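Side-chain contacts in bacteriorhodopsin (Nanosalina sp., PDB 6EYU), which pumps protons inward across the membrane as a retinal-binding protein of the bacteriorhodopsin-like family, probably driven by light: residues 18-23 and 53-58; 75-80 and 175-180; 82-87 and 214-219. All coordinates share one frame; numbering follows the deposited sequence.

How the contacts relate
The three contacts join five helices of the bundle around retinal, with their centres 14 to 15 Å apart. Contact 2 lies in the chromophore pocket itself, where Trp77 and Tyr177 both lie against retinal. Contact 1 touches it through two probable hydrogen bonds: Ser55 OG to Asp76 OD2, 2.6 Å, and Trp54 NE1 to Met75 O, 3.0 Å. Contact 3 shares helix 72-93 with contact 2 and continues it by about a turn, Trp77 O coming 3.2 Å from Pro82 CD; its Ile84 side chain still lines the retinal pocket. Contact 1 also meets contact 3 directly, where the side chains of Tyr20 and Gln214 touch.

Contact 1: residues 18-23 and 53-58; sequences LAYIIT and VWSGLM. With LFA (eicosane), chain F.
Tyr20 and Ser55 tie together the first two long helices (14-38 and 42-63) of the seven-helix retinal-binding bundle, close to the chromophore: the Tyr20 side chain lies about 5 Å from retinal at the nearest atoms. The Tyr20 hydroxyl donates to Ser55, with OH to OG at 2.6 Å, and the serine oxygen sits at the edge of the ring, in its plane, so that Tyr20 CE2 is also only 3.3 Å from Ser55 OG. The phenol spans the gap because CG stands anti to the backbone N (chi1 -180°), which sends the hydroxyl across to the second helix. Ser55 OG bonds to Asp76 as well, so this buried oxygen links a tyrosine on one helix to a carboxylate on another. With a phenylalanine in place of Tyr20, Ser55 OG would probably lose its donor and be freer to turn away from Asp76. Gly56 has no side chain, which lets the backbones approach beside this polar pair: Ile21 CA and Gly56 CA are 4.6 Å apart, and Ile21 CG1 rests 3.6 Å from Gly56 O. Another side of helix 14-38 meets a bound alkane chain, with Leu18 CD2 3.5 Å from eicosane C15. Helix 198-230 covers Tyr20 with Pro209 and Lys213, helix 72-93 packs on Trp54 and Met58, and Thr113 of a second subunit also touches Trp54.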
loop_
_atom_site.group_PDB
_atom_site.type_symbol
_atom_site.label_atom_id
_atom_site.label_comp_id
_atom_site.label_asym_id
_atom_site.label_seq_id
_atom_site.Cartn_x
_atom_site.Cartn_y
_atom_site.Cartn_z
ATOM N N LEU A 18 25.693 -6.998 -6.621
ATOM C CA LEU A 18 25.439 -8.175 -7.443
ATOM C C LEU A 18 25.287 -9.419 -6.575
ATOM O O LEU A 18 24.306 -10.153 -6.695
ATOM C CB LEU A 18 26.572 -8.381 -8.451
ATOM C CG LEU A 18 26.112 -8.803 -9.848
ATOM C CD1 LEU A 18 25.632 -7.594 -10.636
ATOM C CD2 LEU A 18 27.224 -9.526 -10.592
ATOM N N ALA A 19 26.299 -9.692 -5.758
ATOM C CA ALA A 19 26.291 -10.870 -4.901
ATOM C C ALA A 19 25.041 -10.887 -4.029
ATOM O O ALA A 19 24.516 -11.952 -3.702
ATOM C CB ALA A 19 27.541 -10.900 -4.034
ATOM N N TYR A 20 24.563 -9.702 -3.662
ATOM C CA TYR A 20 23.373 -9.584 -2.828
ATOM C C TYR A 20 22.127 -9.996 -3.606
ATOM O O TYR A 20 21.298 -10.755 -3.106
ATOM C CB TYR A 20 23.217 -8.151 -2.316
ATOM C CG TYR A 20 22.004 -7.945 -1.436
ATOM C CD1 TYR A 20 22.030 -8.294 -0.091
ATOM C CD2 TYR A 20 20.850 -7.358 -1.937
ATOM C CE1 TYR A 20 20.935 -8.078 0.723
ATOM C CE2 TYR A 20 19.758 -7.119 -1.125
ATOM C CZ TYR A 20 19.804 -7.487 0.203
ATOM O OH TYR A 20 18.712 -7.266 1.011
ATOM N N ILE A 21 21.996 -9.487 -4.827
ATOM C CA ILE A 21 20.808 -9.747 -5.632
ATOM C C ILE A 21 20.715 -11.226 -5.997
ATOM O O ILE A 21 19.634 -11.815 -5.960
ATOM C CB ILE A 21 20.805 -8.914 -6.929
ATOM C CG1 ILE A 21 20.634 -7.429 -6.605
ATOM C CG2 ILE A 21 19.687 -9.380 -7.849
ATOM C CD1 ILE A 21 20.786 -6.522 -7.808
ATOM N N ILE A 22 21.854 -11.829 -6.318
ATOM C CA ILE A 22 21.885 -13.221 -6.752
ATOM C C ILE A 22 21.524 -14.154 -5.600
ATOM O O ILE A 22 20.748 -15.094 -5.772
ATOM C CB ILE A 22 23.273 -13.613 -7.294
ATOM C CG1 ILE A 22 23.605 -12.795 -8.544
ATOM C CG2 ILE A 22 23.315 -15.099 -7.614
ATOM C CD1 ILE A 22 25.077 -12.784 -8.890
ATOM N N THR A 23 22.051 -13.859 -4.416
ATOM C CA THR A 23 21.772 -14.667 -3.233
ATOM C C THR A 23 20.333 -14.468 -2.770
ATOM O O THR A 23 19.731 -15.367 -2.182
ATOM C CB THR A 23 22.720 -14.307 -2.073
ATOM O OG1 THR A 23 22.770 -12.884 -1.913
ATOM C CG2 THR A 23 24.119 -14.838 -2.339
ATOM N N VAL A 53 13.231 -11.105 -2.443
ATOM C CA VAL A 53 12.960 -10.865 -3.855
ATOM C C VAL A 53 12.673 -9.389 -4.104
ATOM O O VAL A 53 13.243 -8.781 -5.011
ATOM C CB VAL A 53 11.758 -11.692 -4.347
ATOM C CG1 VAL A 53 11.215 -11.116 -5.645
ATOM C CG2 VAL A 53 12.157 -13.149 -4.527
ATOM N N TRP A 54 11.812 -8.809 -3.275
ATOM C CA TRP A 54 11.518 -7.384 -3.357
ATOM C C TRP A 54 12.782 -6.562 -3.129
ATOM O O TRP A 54 13.069 -5.629 -3.880
ATOM C CB TRP A 54 10.454 -6.995 -2.330
ATOM C CG TRP A 54 10.138 -5.531 -2.330
ATOM C CD1 TRP A 54 10.776 -4.560 -1.612
ATOM C CD2 TRP A 54 9.254 -4.848 -3.227
ATOM N NE1 TRP A 54 10.307 -3.320 -1.972
ATOM C CE2 TRP A 54 9.356 -3.472 -2.946
ATOM C CE3 TRP A 54 8.336 -5.272 -4.194
ATOM C CZ2 TRP A 54 8.580 -2.516 -3.600
ATOM C CZ3 TRP A 54 7.583 -4.319 -4.857
ATOM C CH2 TRP A 54 7.699 -2.959 -4.547
ATOM N N SER A 55 13.536 -6.917 -2.096
ATOM C CA SER A 55 14.795 -6.242 -1.799
ATOM C C SER A 55 15.755 -6.359 -2.977
ATOM O O SER A 55 16.295 -5.360 -3.451
ATOM C CB SER A 55 15.435 -6.838 -0.543
ATOM O OG SER A 55 16.702 -6.255 -0.294
ATOM N N GLY A 56 15.923 -7.579 -3.477
ATOM C CA GLY A 56 16.735 -7.817 -4.664
ATOM C C GLY A 56 16.342 -6.911 -5.814
ATOM O O GLY A 56 17.191 -6.253 -6.415
ATOM N N LEU A 57 15.053 -6.894 -6.135
ATOM C CA LEU A 57 14.554 -6.091 -7.244
ATOM C C LEU A 57 14.959 -4.630 -7.079
ATOM O O LEU A 57 15.557 -4.038 -7.977
ATOM C CB LEU A 57 13.033 -6.206 -7.342
ATOM C CG LEU A 57 12.541 -7.440 -8.101
ATOM C CD1 LEU A 57 11.021 -7.495 -8.122
ATOM C CD2 LEU A 57 13.103 -7.449 -9.514
ATOM N N MET A 58 14.684 -4.071 -5.905
ATOM C CA MET A 58 14.884 -2.646 -5.677
ATOM C C MET A 58 16.353 -2.276 -5.855
ATOM O O MET A 58 16.673 -1.161 -6.268
ATOM C CB MET A 58 14.413 -2.257 -4.274
ATOM C CG MET A 58 12.901 -2.265 -4.103
ATOM S SD MET A 58 12.024 -1.762 -5.595
ATOM C CE MET A 58 12.601 -0.076 -5.779
HETATM C C7 LFA F . 25.787 -17.922 -3.146
HETATM C C8 LFA F . 26.528 -17.843 -4.478
HETATM C C9 LFA F . 26.329 -16.458 -5.092
HETATM C C10 LFA F . 27.687 -15.795 -5.316
HETATM C C11 LFA F . 27.553 -14.711 -6.385
HETATM C C12 LFA F . 28.857 -13.921 -6.490
HETATM C C13 LFA F . 28.687 -12.805 -7.520
HETATM C C14 LFA F . 29.980 -12.002 -7.648
HETATM C C15 LFA F . 29.801 -10.941 -8.732
HETATM C C16 LFA F . 31.161 -10.434 -9.207
HETATM C C17 LFA F . 31.032 -8.971 -9.629
HETATM C C18 LFA F . 31.463 -8.808 -11.084
HETATM C C19 LFA F . 31.612 -7.321 -11.401
HETATM C C20 LFA F . 30.306 -6.600 -11.074
#

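Contact 2: residues 75-80 and 175-180; sequences MDWMVS and LSYPTV. With RET (retinal), chain D; MUN ([(2~{S})-2,3-bis(oxidanyl)propyl] (~{E})-undec-2-enoate), chain B.
Trp77 and Tyr177 make a T-shaped (edge-to-face) aromatic contact at the heart of the bundle, between the third and sixth of its seven long helices. The edge of Tyr177 is turned toward the face of Trp77, their six-membered rings having centroids 5.6 Å apart and planes at 68°. The nearest atoms, Trp77 CZ2 and Tyr177 CD1, stand 4.3 Å apart, while Trp77 CA and Tyr177 CA, the nearest CA pair of the two segments, are 10.7 Å apart, so the gap is crossed by side chains, with retinal beside them. Retinal lies in the angle between the two rings. Its C11 sits over the centre of the Tyr177 ring, 3.4 Å from Tyr177 CD2, and the phenol follows the polyene from C9 near CB to C14 near OH. The same face of Trp77 that receives the tyrosine also carries the chain, with Trp77 CD1 3.5 Å from retinal C14 and CE3 beside the C16 methyl. In both residues CG is anti to the carbonyl carbon (chi1 -48° in Trp77, -78° in Tyr177), which swings the rings inward over the chromophore. Next to Tyr177, Pro178 has no backbone N-H to offer the preceding turn, so the helix kinks there; its CB lies 3.9 Å from the C18 methyl of retinal. On the other helix Ser80 OG donates to Asp76 O, coming from above the carbonyl plane at 3.0 Å, while Val79 N and Ser80 N bond to that same oxygen. Pro209 and Cys212 of helix 198-230 pack on Tyr177, and the Trp73 ring meets that of Trp77 nearly parallel. Aromatic rings laid by their faces against the polyene are familiar from the retinal pocket of microbial rhodopsins.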
loop_
_atom_site.group_PDB
_atom_site.type_symbol
_atom_site.label_atom_id
_atom_site.label_comp_id
_atom_site.label_asym_id
_atom_site.label_seq_id
_atom_site.Cartn_x
_atom_site.Cartn_y
_atom_site.Cartn_z
ATOM N N MET A 75 12.581 2.555 -1.056
ATOM C CA MET A 75 11.648 1.732 -1.817
ATOM C C MET A 75 11.748 0.275 -1.375
ATOM O O MET A 75 10.756 -0.454 -1.382
ATOM C CB MET A 75 11.943 1.840 -3.313
ATOM C CG MET A 75 11.828 3.253 -3.865
ATOM S SD MET A 75 10.284 4.059 -3.400
ATOM C CE MET A 75 9.139 3.274 -4.531
ATOM N N ASP A 76 12.942 -0.132 -0.960
ATOM C CA ASP A 76 13.171 -1.496 -0.499
ATOM C C ASP A 76 12.610 -1.691 0.906
ATOM O O ASP A 76 11.701 -2.496 1.115
ATOM C CB ASP A 76 14.667 -1.814 -0.506
ATOM C CG ASP A 76 14.965 -3.227 -0.045
ATOM O OD1 ASP A 76 14.053 -3.880 0.503
ATOM O OD2 ASP A 76 16.108 -3.689 -0.241
ATOM N N TRP A 77 13.213 -1.013 1.876
ATOM C CA TRP A 77 12.854 -1.195 3.278
ATOM C C TRP A 77 11.391 -0.841 3.496
ATOM O O TRP A 77 10.746 -1.354 4.412
ATOM C CB TRP A 77 13.739 -0.318 4.165
ATOM C CG TRP A 77 15.191 -0.428 3.837
ATOM C CD1 TRP A 77 15.795 -1.431 3.138
ATOM C CD2 TRP A 77 16.206 0.549 4.091
ATOM N NE1 TRP A 77 17.137 -1.172 3.001
ATOM C CE2 TRP A 77 17.415 0.039 3.580
ATOM C CE3 TRP A 77 16.216 1.796 4.725
ATOM C CZ2 TRP A 77 18.626 0.714 3.710
ATOM C CZ3 TRP A 77 17.417 2.471 4.843
ATOM C CH2 TRP A 77 18.604 1.931 4.331
ATOM N N MET A 78 10.831 -0.107 2.542
ATOM C CA MET A 78 9.473 0.400 2.657
ATOM C C MET A 78 8.471 -0.745 2.744
ATOM O O MET A 78 7.438 -0.625 3.403
ATOM C CB MET A 78 9.148 1.286 1.456
ATOM C CG MET A 78 7.665 1.539 1.244
ATOM S SD MET A 78 7.386 2.754 -0.057
ATOM C CE MET A 78 9.027 3.457 -0.198
ATOM N N VAL A 79 8.798 -1.874 2.121
ATOM C CA VAL A 79 7.940 -3.051 2.207
ATOM C C VAL A 79 8.677 -4.283 2.731
ATOM O O VAL A 79 8.067 -5.154 3.352
ATOM C CB VAL A 79 7.287 -3.387 0.850
ATOM C CG1 VAL A 79 7.756 -2.420 -0.227
ATOM C CG2 VAL A 79 7.578 -4.826 0.456
ATOM N N SER A 80 9.995 -4.317 2.558
ATOM C CA SER A 80 10.788 -5.451 3.025
ATOM C C SER A 80 10.741 -5.566 4.547
ATOM O O SER A 80 10.621 -6.665 5.089
ATOM C CB SER A 80 12.239 -5.328 2.554
ATOM O OG SER A 80 12.901 -4.263 3.212
ATOM N N LEU A 175 18.970 -1.328 14.569
ATOM C CA LEU A 175 19.504 -0.101 15.148
ATOM C C LEU A 175 20.740 0.369 14.387
ATOM O O LEU A 175 21.098 1.545 14.435
ATOM C CB LEU A 175 19.852 -0.317 16.621
ATOM C CG LEU A 175 18.674 -0.713 17.511
ATOM C CD1 LEU A 175 19.167 -1.324 18.814
ATOM C CD2 LEU A 175 17.781 0.489 17.781
ATOM N N SER A 176 21.389 -0.556 13.689
ATOM C CA SER A 176 22.628 -0.246 12.984
ATOM C C SER A 176 22.361 0.687 11.808
ATOM O O SER A 176 23.232 1.463 11.413
ATOM C CB SER A 176 23.298 -1.531 12.492
ATOM O OG SER A 176 22.539 -2.139 11.462
ATOM N N TYR A 177 21.126 0.676 11.315
ATOM C CA TYR A 177 20.813 1.292 10.030
ATOM C C TYR A 177 20.751 2.812 10.146
ATOM O O TYR A 177 21.372 3.523 9.354
ATOM C CB TYR A 177 19.486 0.758 9.486
ATOM C CG TYR A 177 19.589 -0.619 8.868
ATOM C CD1 TYR A 177 19.899 -0.777 7.524
ATOM C CD2 TYR A 177 19.377 -1.759 9.630
ATOM C CE1 TYR A 177 20.005 -2.034 6.959
ATOM C CE2 TYR A 177 19.472 -3.020 9.072
ATOM C CZ TYR A 177 19.802 -3.152 7.740
ATOM O OH TYR A 177 19.899 -4.405 7.180
ATOM N N PRO A 178 20.004 3.319 11.139
ATOM C CA PRO A 178 19.997 4.757 11.397
ATOM C C PRO A 178 21.374 5.283 11.782
ATOM O O PRO A 178 21.662 6.464 11.587
ATOM C CB PRO A 178 19.013 4.911 12.566
ATOM C CG PRO A 178 18.845 3.545 13.141
ATOM C CD PRO A 178 19.065 2.591 12.008
ATOM N N THR A 179 22.257 4.382 12.202
ATOM C CA THR A 179 23.628 4.753 12.532
ATOM C C THR A 179 24.461 4.942 11.269
ATOM O O THR A 179 25.066 5.996 11.069
ATOM C CB THR A 179 24.300 3.687 13.419
ATOM O OG1 THR A 179 23.483 3.431 14.568
ATOM C CG2 THR A 179 25.674 4.159 13.870
ATOM N N VAL A 180 24.470 3.930 10.407
ATOM C CA VAL A 180 25.201 4.013 9.146
ATOM C C VAL A 180 24.649 5.137 8.276
ATOM O O VAL A 180 25.407 5.903 7.681
ATOM C CB VAL A 180 25.127 2.691 8.358
ATOM C CG1 VAL A 180 23.771 2.028 8.552
ATOM C CG2 VAL A 180 25.401 2.938 6.882
HETATM C C1 RET D . 16.117 5.094 8.308
HETATM C C2 RET D . 15.674 6.557 8.206
HETATM C C3 RET D . 16.154 7.375 9.404
HETATM C C4 RET D . 15.485 6.881 10.682
HETATM C C5 RET D . 15.504 5.353 10.747
HETATM C C6 RET D . 15.803 4.533 9.701
HETATM C C7 RET D . 15.826 3.098 9.910
HETATM C C8 RET D . 16.073 2.245 8.876
HETATM C C9 RET D . 15.982 0.824 9.095
HETATM C C10 RET D . 16.272 -0.077 8.074
HETATM C C11 RET D . 16.290 -1.483 8.206
HETATM C C12 RET D . 16.531 -2.083 6.975
HETATM C C13 RET D . 16.491 -3.470 6.712
HETATM C C14 RET D . 16.737 -3.949 5.418
HETATM C C15 RET D . 16.627 -5.270 4.993
HETATM C C16 RET D . 15.356 4.251 7.283
HETATM C C17 RET D . 17.624 4.979 8.069
HETATM C C18 RET D . 15.190 4.701 12.095
HETATM C C19 RET D . 15.606 0.297 10.481
HETATM C C20 RET D . 16.203 -4.454 7.848
HETATM C CAR MUN B . 8.527 1.011 -6.264
HETATM C CAQ MUN B . 7.424 2.011 -6.617
HETATM C CAP MUN B . 6.238 1.817 -5.670
HETATM C CAO MUN B . 5.177 2.879 -5.963
HETATM C CAN MUN B . 5.860 4.159 -6.451
HETATM C CAM MUN B . 5.261 4.577 -7.796
HETATM C CAK MUN B . 6.143 5.652 -8.436
HETATM C CAH MUN B . 5.265 6.793 -8.960
HETATM C CAF MUN B . 4.989 6.589 -10.453
HETATM C CAC MUN B . 5.969 7.274 -11.412
HETATM C CAA MUN B . 6.552 8.605 -10.927
HETATM O OAD MUN B . 6.644 8.855 -9.727
HETATM O OAB MUN B . 7.068 9.394 -11.909
HETATM C CAE MUN B . 8.232 10.076 -11.433
HETATM C CAG MUN B . 9.076 10.540 -12.623
HETATM O OAJ MUN B . 9.420 9.412 -13.432
HETATM C CAI MUN B . 8.276 11.542 -13.460
HETATM O OAL MUN B . 8.934 11.750 -14.712
#

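Contact 3: residues 82-87 and 214-219; sequences PLILLA and QVYGFL. With MUN ([(2~{S})-2,3-bis(oxidanyl)propyl] (~{E})-undec-2-enoate), chain L; MUN ([(2~{S})-2,3-bis(oxidanyl)propyl] (~{E})-undec-2-enoate), chain O; MUN ([(2~{S})-2,3-bis(oxidanyl)propyl] (~{E})-undec-2-enoate), chain M.
Tyr216 reaches from the last long helix to Ile84 and Ala87, which lie one turn apart on helix 72-93. The polar part is a single hydrogen bond: Tyr216 OH donates to Ile84 O at 2.8 Å. The hydroxyl meets the carbonyl with a C=O...O angle of 149° and is tilted 19° from the carbonyl plane, while Ile84 O lies at the edge of the Tyr216 ring, near its plane. With CG anti to the backbone N (chi1 163°), the ring reaches across to helix 72-93, and the buried hydroxyl finds its acceptor in main chain. Apolar contacts accompany this bond. Ile84 CG2 lies 3.7 Å from Tyr216 CE2, the two side chains crossing obliquely, and CG1 touches CD2 and CE2. One turn on, Ala87 CB comes 3.6 Å from Tyr216 OH. Leu166 and Ile170 of helix 157-183 also pack against Tyr216, and His48 of helix 42-63 meets its ring at a steep angle. Lipid contacts lie on the outer sides of the helices: Leu83 CD1 is 3.7 Å from CAO of the monoacylglycerol of chain O, and Phe218 CD2 is 3.4 Å from CAM of that of chain L. A tyrosine hydroxyl bonded to a main-chain carbonyl thus joins the third and seventh long helices inside the seven-helix rhodopsin bundle, at Ile84, which also lines the retinal pocket.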
loop_
_atom_site.group_PDB
_atom_site.type_symbol
_atom_site.label_atom_id
_atom_site.label_comp_id
_atom_site.label_asym_id
_atom_site.label_seq_id
_atom_site.Cartn_x
_atom_site.Cartn_y
_atom_site.Cartn_z
ATOM N N PRO A 82 8.731 -4.134 6.957
ATOM C CA PRO A 82 7.480 -4.528 7.593
ATOM C C PRO A 82 7.222 -6.029 7.507
ATOM O O PRO A 82 6.632 -6.607 8.420
ATOM C CB PRO A 82 6.429 -3.756 6.799
ATOM C CG PRO A 82 7.137 -2.520 6.365
ATOM C CD PRO A 82 8.575 -2.911 6.148
ATOM N N LEU A 83 7.729 -6.661 6.454
ATOM C CA LEU A 83 7.548 -8.096 6.267
ATOM C C LEU A 83 8.442 -8.877 7.223
ATOM O O LEU A 83 7.984 -9.793 7.908
ATOM C CB LEU A 83 7.863 -8.487 4.824
ATOM C CG LEU A 83 6.854 -7.999 3.783
ATOM C CD1 LEU A 83 7.289 -8.403 2.383
ATOM C CD2 LEU A 83 5.466 -8.536 4.093
ATOM N N ILE A 84 9.702 -8.468 7.311
ATOM C CA ILE A 84 10.604 -8.978 8.336
ATOM C C ILE A 84 9.915 -9.004 9.697
ATOM O O ILE A 84 10.011 -9.988 10.431
ATOM C CB ILE A 84 11.879 -8.120 8.434
ATOM C CG1 ILE A 84 12.871 -8.526 7.342
ATOM C CG2 ILE A 84 12.514 -8.269 9.808
ATOM C CD1 ILE A 84 13.808 -7.412 6.926
ATOM N N LEU A 85 9.126 -7.971 9.975
ATOM C CA LEU A 85 8.481 -7.832 11.275
ATOM C C LEU A 85 7.202 -8.659 11.343
ATOM O O LEU A 85 6.889 -9.248 12.377
ATOM C CB LEU A 85 8.164 -6.363 11.558
ATOM C CG LEU A 85 9.369 -5.485 11.904
ATOM C CD1 LEU A 85 8.911 -4.109 12.364
ATOM C CD2 LEU A 85 10.231 -6.150 12.966
ATOM N N LEU A 86 6.464 -8.703 10.238
ATOM C CA LEU A 86 5.352 -9.637 10.103
ATOM C C LEU A 86 5.791 -11.039 10.509
ATOM O O LEU A 86 5.105 -11.718 11.273
ATOM C CB LEU A 86 4.838 -9.654 8.661
ATOM C CG LEU A 86 3.571 -10.483 8.443
ATOM C CD1 LEU A 86 2.460 -10.011 9.370
ATOM C CD2 LEU A 86 3.124 -10.419 6.991
ATOM N N ALA A 87 6.944 -11.458 10.001
ATOM C CA ALA A 87 7.491 -12.772 10.315
ATOM C C ALA A 87 7.739 -12.904 11.815
ATOM O O ALA A 87 7.356 -13.897 12.432
ATOM C CB ALA A 87 8.784 -12.997 9.546
ATOM N N GLN A 214 18.385 -12.497 3.947
ATOM C CA GLN A 214 18.829 -13.810 3.486
ATOM C C GLN A 214 19.052 -14.748 4.668
ATOM O O GLN A 214 18.427 -15.805 4.761
ATOM C CB GLN A 214 20.119 -13.683 2.672
ATOM C CG GLN A 214 19.894 -13.458 1.186
ATOM C CD GLN A 214 20.140 -12.020 0.770
ATOM O OE1 GLN A 214 20.849 -11.755 -0.200
ATOM N NE2 GLN A 214 19.529 -11.084 1.488
ATOM N N VAL A 215 19.903 -14.327 5.598
ATOM C CA VAL A 215 20.224 -15.136 6.769
ATOM C C VAL A 215 18.997 -15.311 7.658
ATOM O O VAL A 215 18.763 -16.389 8.203
ATOM C CB VAL A 215 21.349 -14.490 7.599
ATOM C CG1 VAL A 215 21.571 -15.267 8.888
ATOM C CG2 VAL A 215 22.632 -14.415 6.786
ATOM N N TYR A 216 18.207 -14.250 7.782
ATOM C CA TYR A 216 17.144 -14.195 8.779
ATOM C C TYR A 216 16.022 -15.164 8.422
ATOM O O TYR A 216 15.458 -15.824 9.294
ATOM C CB TYR A 216 16.590 -12.772 8.881
ATOM C CG TYR A 216 15.241 -12.682 9.556
ATOM C CD1 TYR A 216 15.113 -12.916 10.919
ATOM C CD2 TYR A 216 14.143 -12.163 8.880
ATOM C CE1 TYR A 216 13.909 -12.725 11.569
ATOM C CE2 TYR A 216 12.935 -11.967 9.521
ATOM C CZ TYR A 216 12.821 -12.253 10.864
ATOM O OH TYR A 216 11.616 -12.078 11.503
ATOM N N GLY A 217 15.744 -15.286 7.128
ATOM C CA GLY A 217 14.696 -16.180 6.651
ATOM C C GLY A 217 14.955 -17.622 7.041
ATOM O O GLY A 217 14.052 -18.322 7.500
ATOM N N PHE A 218 16.190 -18.073 6.841
ATOM C CA PHE A 218 16.602 -19.399 7.288
ATOM C C PHE A 218 16.521 -19.498 8.807
ATOM O O PHE A 218 15.808 -20.344 9.347
ATOM C CB PHE A 218 18.029 -19.694 6.824
ATOM C CG PHE A 218 18.151 -19.912 5.343
ATOM C CD1 PHE A 218 17.544 -21.001 4.740
ATOM C CD2 PHE A 218 18.769 -18.967 4.541
ATOM C CE1 PHE A 218 17.597 -21.173 3.370
ATOM C CE2 PHE A 218 18.821 -19.129 3.169
ATOM C CZ PHE A 218 18.234 -20.234 2.583
ATOM N N LEU A 219 17.141 -18.537 9.483
ATOM C CA LEU A 219 17.204 -18.531 10.939
ATOM C C LEU A 219 15.808 -18.686 11.536
ATOM O O LEU A 219 15.605 -19.461 12.471
ATOM C CB LEU A 219 17.835 -17.225 11.427
ATOM C CG LEU A 219 18.628 -17.278 12.735
ATOM C CD1 LEU A 219 18.005 -16.351 13.766
ATOM C CD2 LEU A 219 18.717 -18.699 13.270
HETATM C CAR MUN L . 22.456 -17.790 0.087
HETATM C CAQ MUN L . 22.558 -18.626 1.363
HETATM C CAP MUN L . 22.644 -17.696 2.574
HETATM C CAO MUN L . 23.322 -18.431 3.732
HETATM C CAN MUN L . 22.526 -18.202 5.016
HETATM C CAM MUN L . 22.016 -19.544 5.542
HETATM C CAK MUN L . 22.532 -19.764 6.965
HETATM C CAH MUN L . 21.442 -19.367 7.962
HETATM C CAF MUN L . 21.603 -20.170 9.255
HETATM C CAC MUN L . 20.484 -21.174 9.545
HETATM C CAA MUN L . 20.597 -21.907 10.884
HETATM O OAD MUN L . 21.692 -22.066 11.424
HETATM O OAB MUN L . 19.452 -22.508 11.306
HETATM C CAE MUN L . 19.779 -23.651 12.102
HETATM C CAG MUN L . 19.562 -23.324 13.581
HETATM O OAJ MUN L . 18.514 -22.360 13.708
HETATM C CAI MUN L . 19.176 -24.600 14.332
HETATM O OAL MUN L . 18.164 -25.296 13.603
HETATM C CAR MUN O . 4.213 -6.007 -1.497
HETATM C CAQ MUN O . 4.804 -7.268 -2.129
HETATM C CAP MUN O . 4.329 -8.490 -1.344
HETATM C CAO MUN O . 4.300 -8.149 0.145
HETATM C CAN MUN O . 3.224 -8.989 0.829
HETATM C CAM MUN O . 3.016 -10.278 0.036
HETATM C CAK MUN O . 3.081 -11.464 0.995
HETATM C CAH MUN O . 2.249 -11.136 2.234
HETATM C CAF MUN O . 1.496 -12.386 2.692
HETATM C CAC MUN O . 1.547 -12.646 4.198
HETATM C CAA MUN O . 0.846 -13.921 4.668
HETATM O OAD MUN O . 0.604 -14.839 3.885
HETATM O OAB MUN O . 0.539 -13.949 5.993
HETATM C CAE MUN O . -0.877 -13.843 6.147
HETATM C CAG MUN O . -1.401 -15.083 6.871
HETATM O OAJ MUN O . -1.061 -15.005 8.258
HETATM C CAI MUN O . -2.922 -15.155 6.721
HETATM O OAL MUN O . -3.445 -16.121 7.636
HETATM C CAN MUN M . 3.461 -2.454 3.867
HETATM C CAM MUN M . 3.721 -3.938 3.600
HETATM C CAK MUN M . 2.481 -4.752 3.981
HETATM C CAH MUN M . 2.182 -5.756 2.865
HETATM C CAF MUN M . 1.072 -6.726 3.291
HETATM C CAC MUN M . 1.208 -7.377 4.673
HETATM C CAA MUN M . -0.072 -8.021 5.219
HETATM O OAD MUN M . -1.078 -8.118 4.513
HETATM O OAB MUN M . 0.057 -8.617 6.436
HETATM C CAE MUN M . -1.174 -8.498 7.158
HETATM C CAG MUN M . -1.704 -9.891 7.507
HETATM O OAJ MUN M . -0.729 -10.876 7.157
HETATM C CAI MUN M . -1.989 -9.966 9.009
HETATM O OAL MUN M . -2.799 -11.112 9.284
#